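Local atomic coordinates of tegument protein VP22 (Human herpesvirus 1, PDB entry 4XAL), a protein that supports late viral mRNA accumulation and translation, modulates the host-shutoff RNase UL41 and stabilises microtubules during infection. Residues A44-N47 with K48-F51. Residues are numbered along the deposited sequence; the frame is centred on the assembly and turned at random.
Sequences AGFN and KRVF
V50 meets F46 one helical turn back: its CG2 methyl sits over one face of the phenyl ring, 4.1 Å from the ring centroid and 24° off the normal, a CH-pi contact displaced toward the rim on the CE2 side. The ring reaches this methyl because CG of F46 stands anti to the backbone N (chi1 177°), while CG2 of V50 lies anti to its own carbonyl carbon. R49, by contrast, folds back toward the start of the helix and reaches the ring at its edge. A bend at chi3 (-63°) lays one face of its guanidinium over the G45–F46 backbone, with NH2 3.4 Å from CA of F46 and NH1 3.6 Å from O of G45. The ring and guanidinium planes are almost perpendicular, and NH2 stays near the ring plane and not over its face.

Four i to i+4 backbone bonds fix this spacing, from A44 O to K48 N through to N47 O to F51 N, the last at 2.9 Å. Further out, N47 OD1 accepts a hydrogen bond from S29 N, and V50 packs on F28 of that same loop and on L102 of helix 101-107. All of this is regular alpha-helix, near the start of the long helix 41-74 in the conserved VP22 core domain, with one side packed against the rest of the chain.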
ATOM      1  N   ALA A  44       9.421 -19.616   0.915  1.00 18.56           N
ATOM      2  CA  ALA A  44       8.329 -19.168   1.787  1.00 19.62           C
ATOM      3  C   ALA A  44       8.624 -17.798   2.402  1.00 22.05           C
ATOM      4  O   ALA A  44       7.764 -16.909   2.422  1.00 18.78           O
ATOM      5  CB  ALA A  44       8.076 -20.193   2.887  1.00 22.61           C
ATOM      6  N   GLY A  45       9.839 -17.632   2.905  1.00 20.97           N
ATOM      7  CA  GLY A  45      10.244 -16.361   3.486  1.00 21.47           C
ATOM      8  C   GLY A  45      10.224 -15.253   2.453  1.00 23.47           C
ATOM      9  O   GLY A  45       9.742 -14.145   2.723  1.00 23.10           O
ATOM     10  N   PHE A  46      10.750 -15.552   1.268  1.00 21.24           N
ATOM     11  CA  PHE A  46      10.786 -14.584   0.172  1.00 23.33           C
ATOM     12  C   PHE A  46       9.377 -14.136  -0.208  1.00 20.74           C
ATOM     13  O   PHE A  46       9.095 -12.933  -0.322  1.00 19.01           O
ATOM     14  CB  PHE A  46      11.498 -15.170  -1.054  1.00 22.55           C
ATOM     15  CG  PHE A  46      11.499 -14.248  -2.247  1.00 18.89           C
ATOM     16  CD1 PHE A  46      12.447 -13.244  -2.360  1.00 31.90           C
ATOM     17  CD2 PHE A  46      10.548 -14.380  -3.246  1.00 19.42           C
ATOM     18  CE1 PHE A  46      12.446 -12.385  -3.452  1.00 30.30           C
ATOM     19  CE2 PHE A  46      10.539 -13.529  -4.340  1.00 21.40           C
ATOM     20  CZ  PHE A  46      11.491 -12.527  -4.438  1.00 27.07           C
ATOM     21  N   ASN A  47       8.481 -15.095  -0.384  1.00 14.08           N
ATOM     22  CA  ASN A  47       7.131 -14.761  -0.817  1.00 16.04           C
ATOM     23  C   ASN A  47       6.368 -13.985   0.256  1.00 18.55           C
ATOM     24  O   ASN A  47       5.529 -13.130  -0.064  1.00 14.04           O
ATOM     25  CB  ASN A  47       6.367 -16.025  -1.210  1.00 16.83           C
ATOM     26  CG  ASN A  47       6.788 -16.560  -2.566  1.00 18.24           C
ATOM     27  OD1 ASN A  47       7.436 -15.855  -3.350  1.00 15.19           O
ATOM     28  ND2 ASN A  47       6.405 -17.806  -2.862  1.00 17.98           N
ATOM     29  N   LYS A  48       6.653 -14.289   1.523  1.00 16.26           N
ATOM     30  CA  LYS A  48       6.028 -13.565   2.631  1.00 15.03           C
ATOM     31  C   LYS A  48       6.385 -12.094   2.557  1.00 17.07           C
ATOM     32  O   LYS A  48       5.518 -11.221   2.703  1.00 14.19           O
ATOM     33  CB  LYS A  48       6.468 -14.142   3.985  1.00 17.25           C
ATOM     34  CG  LYS A  48       5.810 -13.470   5.182  1.00 16.83           C
ATOM     35  CD  LYS A  48       6.264 -14.071   6.506  1.00 19.11           C
ATOM     36  CE  LYS A  48       5.496 -13.455   7.674  1.00 23.73           C
ATOM     37  NZ  LYS A  48       5.922 -14.012   8.993  1.00 23.46           N
ATOM     38  N   ARG A  49       7.666 -11.820   2.318  1.00 15.88           N
ATOM     39  CA  ARG A  49       8.132 -10.437   2.268  1.00 15.29           C
ATOM     40  C   ARG A  49       7.491  -9.715   1.093  1.00 13.46           C
ATOM     41  O   ARG A  49       7.094  -8.558   1.226  1.00 15.60           O
ATOM     42  CB  ARG A  49       9.661 -10.374   2.180  1.00 22.09           C
ATOM     43  CG  ARG A  49      10.367 -10.875   3.435  1.00 26.87           C
ATOM     44  CD  ARG A  49      11.889 -10.671   3.367  1.00 33.08           C
ATOM     45  NE  ARG A  49      12.538 -11.419   2.286  1.00 40.87           N
ATOM     46  CZ  ARG A  49      13.128 -12.609   2.430  1.00 42.84           C
ATOM     47  NH1 ARG A  49      13.150 -13.218   3.610  1.00 43.43           N
ATOM     48  NH2 ARG A  49      13.697 -13.202   1.388  1.00 37.61           N
ATOM     49  N   VAL A  50       7.388 -10.392  -0.052  1.00 14.04           N
ATOM     50  CA  VAL A  50       6.768  -9.794  -1.238  1.00 15.46           C
ATOM     51  C   VAL A  50       5.283  -9.460  -1.025  1.00 13.80           C
ATOM     52  O   VAL A  50       4.824  -8.369  -1.387  1.00 12.96           O
ATOM     53  CB  VAL A  50       6.890 -10.711  -2.465  1.00 15.71           C
ATOM     54  CG1 VAL A  50       6.024 -10.189  -3.612  1.00 12.62           C
ATOM     55  CG2 VAL A  50       8.350 -10.839  -2.908  1.00 16.89           C
ATOM     56  N   PHE A  51       4.551 -10.401  -0.429  1.00 11.24           N
ATOM     57  CA  PHE A  51       3.128 -10.233  -0.108  1.00 12.87           C
ATOM     58  C   PHE A  51       2.922  -9.012   0.780  1.00 12.31           C
ATOM     59  O   PHE A  51       2.100  -8.133   0.488  1.00 13.20           O
ATOM     60  CB  PHE A  51       2.602 -11.497   0.597  1.00 12.59           C
ATOM     61  CG  PHE A  51       1.153 -11.427   1.011  1.00 15.38           C
ATOM     62  CD1 PHE A  51       0.143 -11.609   0.086  1.00 14.63           C
ATOM     63  CD2 PHE A  51       0.805 -11.245   2.355  1.00 14.44           C
ATOM     64  CE1 PHE A  51      -1.199 -11.573   0.486  1.00 17.12           C
ATOM     65  CE2 PHE A  51      -0.522 -11.216   2.747  1.00 10.94           C
ATOM     66  CZ  PHE A  51      -1.518 -11.370   1.824  1.00 13.17           C
TER